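Local structure of esterase (Thermotoga maritima, 3DOH) at residues E20-V25 and L83-E88; P30-G35 and N75-Y80. The protein hydrolyses carboxylic esters as a thermostable esterase that carries an immunoglobulin-like domain beside its alpha/beta-hydrolase domain. All blocks are in the same frame, centred on the assembly; numbering follows the deposited sequence.

Overall arrangement
Both contacts belong to the immunoglobulin-like N-terminal domain, and their centres lie about 20 Å apart. Contact 1 pairs strand 19-29 with strand 80-85 in the buried body of the domain, its centre about 16 Å from that of the chain. Contact 2 is nested inside the loop closed by contact 1: the chain leaves strand 19-29, turns a corner into 30-35, and returns through 75-80 into strand 80-85. It is farther out, about 32 Å from the centre of the chain. Neither contact includes a residue of the probable Ser271-His359-Asp319 triad, which belongs to the hydrolase part of the chain.

Contact 1. Residues E20-V25 and L83-E88; sequences EKVCAV and LELSTE
Val25 and Leu83 face each other as a hydrogen-bonded antiparallel pair; the short segments 20-25 and 83-85 have axes 157° apart. Val25 N reaches Leu83 O at 2.9 Å, and Leu83 N returns to Val25 O at 2.8 Å. Next along, Ala24 and Glu84 form a non-hydrogen-bonded pair; then Leu85 N bonds to Cys23 O at 2.8 Å, with the donor tilted 32° from the carbonyl plane. That is the last backbone bond between the two segments; 86-88 is no longer strand.

The apolar contacts gather on the face of Val25 and Leu83. These two side chains lie side by side, pointing the same way, with Val25 CG1 4.1 Å from Leu83 CD1. The other methyl, Val25 CG2, meets Leu85 CD1 at 4.1 Å, the Leu85 chain slanting across it. All three also touch Val45 of strand 43-48, consistent with a face turned to the interior of the domain.

At the other end the Lys21 methylenes pack on Thr87. Lys21 CG sits beside the backbone N (chi1 -58°), and the chain runs extended to CE, crossing Thr87 at about a right angle with CE 3.2 Å from Thr87 O. NZ, turned aside by the last torsion, hydrogen-bonds to Ser92 OG. An alanine here would probably leave that hydroxyl without its ammonium mate and open a gap beside Thr87 where the methylenes now lie.

Cys23 and Ala24 together face Ile12 of strand 8-16 as a classic beta bulge. Backbone bonds thus join 83-85 to 23-25, whereas past Leu85 the segments are tied through side chains: the Lys21 methylenes against Thr87, and Arg56, which hydrogen-bonds to both Val22 O and Ser86 O.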
ATOM      1  N   GLU A  20      26.645  17.418  -2.238  1.00 27.13           N
ATOM      2  CA  GLU A  20      26.753  17.336  -3.687  1.00 26.33           C
ATOM      3  C   GLU A  20      26.326  15.963  -4.188  1.00 26.40           C
ATOM      4  O   GLU A  20      26.772  14.933  -3.682  1.00 26.26           O
ATOM      5  CB  GLU A  20      28.184  17.638  -4.136  1.00 25.63           C
ATOM      6  CG  GLU A  20      28.427  17.423  -5.621  1.00 25.29           C
ATOM      7  CD  GLU A  20      29.885  17.159  -5.940  1.00 24.57           C
ATOM      8  OE1 GLU A  20      30.574  16.535  -5.105  1.00 19.60           O
ATOM      9  OE2 GLU A  20      30.341  17.575  -7.025  1.00 24.81           O
ATOM     10  N   LYS A  21      25.457  15.963  -5.191  1.00 25.89           N
ATOM     11  CA  LYS A  21      24.898  14.749  -5.733  1.00 26.11           C
ATOM     12  C   LYS A  21      25.069  14.820  -7.228  1.00 26.11           C
ATOM     13  O   LYS A  21      25.075  15.910  -7.816  1.00 25.83           O
ATOM     14  CB  LYS A  21      23.402  14.625  -5.470  1.00 26.41           C
ATOM     15  CG  LYS A  21      22.846  14.658  -4.017  1.00 27.67           C
ATOM     16  CD  LYS A  21      21.321  14.385  -4.093  1.00 26.47           C
ATOM     17  CE  LYS A  21      20.669  14.289  -2.754  1.00 28.63           C
ATOM     18  NZ  LYS A  21      21.128  13.091  -2.018  1.00 33.31           N
ATOM     19  N   VAL A  22      25.195  13.655  -7.847  1.00 26.14           N
ATOM     20  CA  VAL A  22      25.102  13.551  -9.291  1.00 26.52           C
ATOM     21  C   VAL A  22      23.599  13.577  -9.657  1.00 26.89           C
ATOM     22  O   VAL A  22      22.856  12.637  -9.321  1.00 25.65           O
ATOM     23  CB  VAL A  22      25.698  12.229  -9.822  1.00 26.07           C
ATOM     24  CG1 VAL A  22      25.775  12.278 -11.310  1.00 24.93           C
ATOM     25  CG2 VAL A  22      27.060  11.976  -9.266  1.00 27.36           C
ATOM     26  N   CYS A  23      23.190  14.633 -10.364  1.00 27.52           N
ATOM     27  CA  CYS A  23      21.790  14.886 -10.684  1.00 28.84           C
ATOM     28  C   CYS A  23      21.497  14.640 -12.156  1.00 29.47           C
ATOM     29  O   CYS A  23      20.356  14.421 -12.542  1.00 29.35           O
ATOM     30  CB  CYS A  23      21.396  16.313 -10.298  1.00 28.35           C
ATOM     31  SG  CYS A  23      22.239  17.562 -11.252  1.00 32.30           S
ATOM     32  N   ALA A  24      22.515  14.671 -12.998  1.00 30.59           N
ATOM     33  CA  ALA A  24      22.234  14.346 -14.385  1.00 31.66           C
ATOM     34  C   ALA A  24      23.421  13.711 -15.086  1.00 32.36           C
ATOM     35  O   ALA A  24      24.546  13.777 -14.606  1.00 33.52           O
ATOM     36  CB  ALA A  24      21.734  15.556 -15.124  1.00 31.01           C
ATOM     37  N   VAL A  25      23.141  13.046 -16.189  1.00 32.32           N
ATOM     38  CA  VAL A  25      24.158  12.520 -17.049  1.00 32.32           C
ATOM     39  C   VAL A  25      23.831  13.098 -18.416  1.00 32.34           C
ATOM     40  O   VAL A  25      22.692  12.990 -18.890  1.00 31.58           O
ATOM     41  CB  VAL A  25      24.113  10.976 -17.054  1.00 32.36           C
ATOM     42  CG1 VAL A  25      24.775  10.435 -18.278  1.00 31.63           C
ATOM     43  CG2 VAL A  25      24.758  10.415 -15.803  1.00 32.67           C
ATOM     44  N   LEU A  83      19.920  13.120 -19.261  1.00 31.83           N
ATOM     45  CA  LEU A  83      19.205  12.135 -18.490  1.00 31.77           C
ATOM     46  C   LEU A  83      19.184  12.680 -17.089  1.00 31.90           C
ATOM     47  O   LEU A  83      20.224  12.744 -16.445  1.00 33.01           O
ATOM     48  CB  LEU A  83      20.004  10.828 -18.468  1.00 31.75           C
ATOM     49  CG  LEU A  83      20.362  10.146 -19.788  1.00 31.03           C
ATOM     50  CD1 LEU A  83      21.130   8.912 -19.470  1.00 28.70           C
ATOM     51  CD2 LEU A  83      19.111   9.825 -20.597  1.00 27.73           C
ATOM     52  N   GLU A  84      18.029  13.094 -16.603  1.00 31.34           N
ATOM     53  CA  GLU A  84      17.958  13.602 -15.253  1.00 30.75           C
ATOM     54  C   GLU A  84      17.776  12.445 -14.267  1.00 29.52           C
ATOM     55  O   GLU A  84      17.125  11.454 -14.565  1.00 29.81           O
ATOM     56  CB  GLU A  84      16.874  14.680 -15.194  1.00 31.50           C
ATOM     57  CG  GLU A  84      15.861  14.529 -14.080  1.00 36.46           C
ATOM     58  CD  GLU A  84      15.455  15.857 -13.471  1.00 44.10           C
ATOM     59  OE1 GLU A  84      15.466  16.893 -14.194  1.00 44.61           O
ATOM     60  OE2 GLU A  84      15.154  15.855 -12.249  1.00 47.64           O
ATOM     61  N   LEU A  85      18.366  12.555 -13.091  1.00 28.81           N
ATOM     62  CA  LEU A  85      18.343  11.455 -12.108  1.00 28.16           C
ATOM     63  C   LEU A  85      17.652  11.806 -10.777  1.00 28.28           C
ATOM     64  O   LEU A  85      17.780  12.915 -10.286  1.00 27.90           O
ATOM     65  CB  LEU A  85      19.771  10.959 -11.853  1.00 27.41           C
ATOM     66  CG  LEU A  85      20.621  10.761 -13.119  1.00 26.48           C
ATOM     67  CD1 LEU A  85      22.039  10.516 -12.674  1.00 26.17           C
ATOM     68  CD2 LEU A  85      20.113   9.609 -14.019  1.00 21.69           C
ATOM     69  N   SER A  86      16.935  10.856 -10.188  1.00 28.84           N
ATOM     70  CA  SER A  86      16.267  11.137  -8.934  1.00 30.09           C
ATOM     71  C   SER A  86      17.268  11.535  -7.914  1.00 30.13           C
ATOM     72  O   SER A  86      18.186  10.804  -7.629  1.00 30.55           O
ATOM     73  CB  SER A  86      15.456   9.950  -8.373  1.00 30.52           C
ATOM     74  OG  SER A  86      14.793  10.354  -7.155  1.00 30.95           O
ATOM     75  N   THR A  87      17.066  12.695  -7.333  1.00 31.21           N
ATOM     76  CA  THR A  87      17.915  13.115  -6.233  1.00 32.15           C
ATOM     77  C   THR A  87      17.620  12.352  -4.946  1.00 31.83           C
ATOM     78  O   THR A  87      18.267  12.583  -3.972  1.00 32.15           O
ATOM     79  CB  THR A  87      17.863  14.645  -6.024  1.00 32.00           C
ATOM     80  OG1 THR A  87      17.567  14.921  -4.647  1.00 35.12           O
ATOM     81  CG2 THR A  87      16.757  15.282  -6.878  1.00 33.72           C
ATOM     82  N   GLU A  88      16.660  11.439  -4.956  1.00 32.69           N
ATOM     83  CA  GLU A  88      16.261  10.715  -3.760  1.00 33.80           C
ATOM     84  C   GLU A  88      16.844   9.319  -3.788  1.00 34.35           C
ATOM     85  O   GLU A  88      16.633   8.529  -2.869  1.00 33.50           O
ATOM     86  CB  GLU A  88      14.733  10.605  -3.673  1.00 33.88           C
ATOM     87  CG  GLU A  88      14.033  11.843  -3.130  1.00 38.52           C
ATOM     88  CD  GLU A  88      13.884  12.958  -4.186  1.00 46.37           C
ATOM     89  OE1 GLU A  88      14.076  12.666  -5.409  1.00 48.69           O
ATOM     90  OE2 GLU A  88      13.571  14.124  -3.796  1.00 47.07           O
TER

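Contact 2. Residues P30-G35 and N75-Y80; sequences PVEIDG and NNRGKY
With CG anti to its carbonyl carbon (chi1 -86°), Glu32 lays its side chain against Gly78, CG lying 3.5 Å from Gly78 CA. Asn76 has CG anti to the backbone N (chi1 -174°), which carries CG to 3.7 Å from Gly35 CA; its ND2 lies 3.4 Å from Gly35 C. Beyond CG the glutamate is extended, and OE1 rests on the methylenes of Arg77, 3.5 Å from Arg77 CG. The carboxylate and guanidinium planes are only 11° apart, yet Glu32 OE1 and Arg77 NE stay 4.8 Å apart.

The backbones run roughly antiparallel. Gly78 N bonds to Ile33 O at 2.8 Å, and Gly35 N to Asn76 O at 2.7 Å; the return bond from Ile33 N to Gly78 O is bent and weak. A side chain at Gly78 would collide with the Arg77 carbonyl oxygen.

Asn76 centres an inverse gamma turn leading into the pairing. The corner at 30-31 follows strand 19-29 and that at 78-79 precedes strand 80-85; between them weak strand 32-34 pairs with loop 76-78. Ala63 N of strand 53-64 bonds to Asn76 OD1, and Asn65, just after that strand, to Glu32 OE2 and Lys79 N.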
ATOM      1  N   PRO A  30      27.292  12.098 -31.777  1.00 50.61           N
ATOM      2  CA  PRO A  30      27.961  12.620 -32.992  1.00 51.72           C
ATOM      3  C   PRO A  30      27.057  13.519 -33.888  1.00 52.60           C
ATOM      4  O   PRO A  30      27.552  14.477 -34.462  1.00 52.31           O
ATOM      5  CB  PRO A  30      28.453  11.339 -33.715  1.00 51.49           C
ATOM      6  CG  PRO A  30      28.409  10.243 -32.695  1.00 50.46           C
ATOM      7  CD  PRO A  30      27.251  10.614 -31.800  1.00 50.86           C
ATOM      8  N   VAL A  31      25.762  13.213 -33.993  1.00 54.09           N
ATOM      9  CA  VAL A  31      24.792  14.180 -34.533  1.00 55.80           C
ATOM     10  C   VAL A  31      23.844  14.729 -33.491  1.00 56.50           C
ATOM     11  O   VAL A  31      23.930  14.410 -32.289  1.00 57.43           O
ATOM     12  CB  VAL A  31      23.888  13.620 -35.625  1.00 56.09           C
ATOM     13  CG1 VAL A  31      24.081  14.414 -36.955  1.00 56.54           C
ATOM     14  CG2 VAL A  31      24.043  12.089 -35.750  1.00 57.03           C
ATOM     15  N   GLU A  32      22.943  15.577 -33.970  1.00 57.03           N
ATOM     16  CA  GLU A  32      21.877  16.105 -33.149  1.00 57.78           C
ATOM     17  C   GLU A  32      20.896  14.951 -32.967  1.00 57.39           C
ATOM     18  O   GLU A  32      21.061  13.904 -33.581  1.00 57.58           O
ATOM     19  CB  GLU A  32      21.193  17.322 -33.816  1.00 57.86           C
ATOM     20  CG  GLU A  32      21.840  18.709 -33.583  1.00 58.19           C
ATOM     21  CD  GLU A  32      20.828  19.889 -33.728  1.00 58.94           C
ATOM     22  OE1 GLU A  32      19.613  19.655 -33.959  1.00 59.50           O
ATOM     23  OE2 GLU A  32      21.241  21.065 -33.597  1.00 59.12           O
ATOM     24  N   ILE A  33      19.893  15.158 -32.118  1.00 57.27           N
ATOM     25  CA  ILE A  33      18.877  14.174 -31.782  1.00 56.67           C
ATOM     26  C   ILE A  33      17.632  14.953 -31.384  1.00 56.73           C
ATOM     27  O   ILE A  33      17.745  16.037 -30.805  1.00 56.23           O
ATOM     28  CB  ILE A  33      19.334  13.323 -30.589  1.00 56.35           C
ATOM     29  CG1 ILE A  33      20.554  12.507 -30.988  1.00 56.58           C
ATOM     30  CG2 ILE A  33      18.209  12.420 -30.073  1.00 55.98           C
ATOM     31  CD1 ILE A  33      21.063  11.638 -29.920  1.00 57.92           C
ATOM     32  N   ASP A  34      16.459  14.400 -31.700  1.00 56.99           N
ATOM     33  CA  ASP A  34      15.164  14.917 -31.224  1.00 57.26           C
ATOM     34  C   ASP A  34      14.765  14.226 -29.927  1.00 56.65           C
ATOM     35  O   ASP A  34      14.559  13.007 -29.882  1.00 56.10           O
ATOM     36  CB  ASP A  34      14.077  14.672 -32.259  1.00 57.61           C
ATOM     37  CG  ASP A  34      14.177  13.291 -32.851  1.00 60.14           C
ATOM     38  OD1 ASP A  34      15.309  12.933 -33.283  1.00 62.70           O
ATOM     39  OD2 ASP A  34      13.157  12.551 -32.852  1.00 63.58           O
ATOM     40  N   GLY A  35      14.658  15.034 -28.879  1.00 56.38           N
ATOM     41  CA  GLY A  35      14.247  14.571 -27.563  1.00 56.09           C
ATOM     42  C   GLY A  35      12.760  14.313 -27.467  1.00 55.69           C
ATOM     43  O   GLY A  35      12.323  13.577 -26.606  1.00 56.08           O
ATOM     44  N   ASN A  75      12.282  23.629 -28.610  1.00 54.76           N
ATOM     45  CA  ASN A  75      13.306  22.954 -29.379  1.00 54.68           C
ATOM     46  C   ASN A  75      13.979  21.920 -28.494  1.00 53.53           C
ATOM     47  O   ASN A  75      15.060  22.151 -27.947  1.00 53.24           O
ATOM     48  CB  ASN A  75      14.317  23.976 -29.892  1.00 55.66           C
ATOM     49  CG  ASN A  75      15.053  24.633 -28.771  1.00 57.45           C
ATOM     50  OD1 ASN A  75      14.433  25.091 -27.802  1.00 60.30           O
ATOM     51  ND2 ASN A  75      16.380  24.632 -28.847  1.00 58.60           N
ATOM     52  N   ASN A  76      13.308  20.784 -28.349  1.00 52.05           N
ATOM     53  CA  ASN A  76      13.795  19.666 -27.553  1.00 50.33           C
ATOM     54  C   ASN A  76      14.740  18.828 -28.418  1.00 50.11           C
ATOM     55  O   ASN A  76      14.398  17.716 -28.822  1.00 49.81           O
ATOM     56  CB  ASN A  76      12.570  18.860 -27.094  1.00 49.62           C
ATOM     57  CG  ASN A  76      12.896  17.726 -26.126  1.00 47.06           C
ATOM     58  OD1 ASN A  76      14.057  17.436 -25.788  1.00 46.56           O
ATOM     59  ND2 ASN A  76      11.849  17.065 -25.685  1.00 42.04           N
ATOM     60  N   ARG A  77      15.919  19.366 -28.716  1.00 49.60           N
ATOM     61  CA  ARG A  77      16.778  18.735 -29.707  1.00 50.19           C
ATOM     62  C   ARG A  77      18.246  19.177 -29.627  1.00 49.78           C
ATOM     63  O   ARG A  77      18.551  20.276 -29.127  1.00 49.74           O
ATOM     64  CB  ARG A  77      16.202  18.937 -31.132  1.00 49.77           C
ATOM     65  CG  ARG A  77      16.810  20.068 -31.963  1.00 51.90           C
ATOM     66  CD  ARG A  77      16.145  20.261 -33.365  1.00 53.01           C
ATOM     67  NE  ARG A  77      15.148  21.335 -33.336  1.00 58.73           N
ATOM     68  CZ  ARG A  77      13.825  21.155 -33.338  1.00 61.58           C
ATOM     69  NH1 ARG A  77      13.299  19.922 -33.413  1.00 62.37           N
ATOM     70  NH2 ARG A  77      13.024  22.222 -33.275  1.00 61.70           N
ATOM     71  N   GLY A  78      19.151  18.310 -30.104  1.00 49.18           N
ATOM     72  CA  GLY A  78      20.550  18.691 -30.301  1.00 48.44           C
ATOM     73  C   GLY A  78      21.510  17.539 -30.114  1.00 48.22           C
ATOM     74  O   GLY A  78      21.101  16.396 -29.978  1.00 48.06           O
ATOM     75  N   LYS A  79      22.800  17.837 -30.092  1.00 47.80           N
ATOM     76  CA  LYS A  79      23.780  16.783 -29.878  1.00 47.12           C
ATOM     77  C   LYS A  79      23.851  16.348 -28.409  1.00 45.98           C
ATOM     78  O   LYS A  79      24.413  15.292 -28.088  1.00 46.73           O
ATOM     79  CB  LYS A  79      25.161  17.176 -30.441  1.00 47.36           C
ATOM     80  CG  LYS A  79      25.784  18.416 -29.817  1.00 49.37           C
ATOM     81  CD  LYS A  79      26.325  19.374 -30.881  1.00 51.34           C
ATOM     82  CE  LYS A  79      27.774  19.058 -31.240  1.00 53.60           C
ATOM     83  NZ  LYS A  79      28.626  20.314 -31.308  1.00 55.00           N
ATOM     84  N   TYR A  80      23.278  17.129 -27.507  1.00 43.81           N
ATOM     85  CA  TYR A  80      23.335  16.727 -26.110  1.00 41.82           C
ATOM     86  C   TYR A  80      22.048  16.066 -25.655  1.00 41.08           C
ATOM     87  O   TYR A  80      20.947  16.607 -25.847  1.00 42.00           O
ATOM     88  CB  TYR A  80      23.652  17.913 -25.215  1.00 41.54           C
ATOM     89  CG  TYR A  80      24.980  18.532 -25.484  1.00 40.50           C
ATOM     90  CD1 TYR A  80      26.131  17.968 -24.961  1.00 39.34           C
ATOM     91  CD2 TYR A  80      25.096  19.683 -26.267  1.00 41.31           C
ATOM     92  CE1 TYR A  80      27.375  18.525 -25.188  1.00 41.20           C
ATOM     93  CE2 TYR A  80      26.358  20.254 -26.519  1.00 41.78           C
ATOM     94  CZ  TYR A  80      27.491  19.658 -25.959  1.00 41.22           C
ATOM     95  OH  TYR A  80      28.745  20.158 -26.168  1.00 40.92           O
TER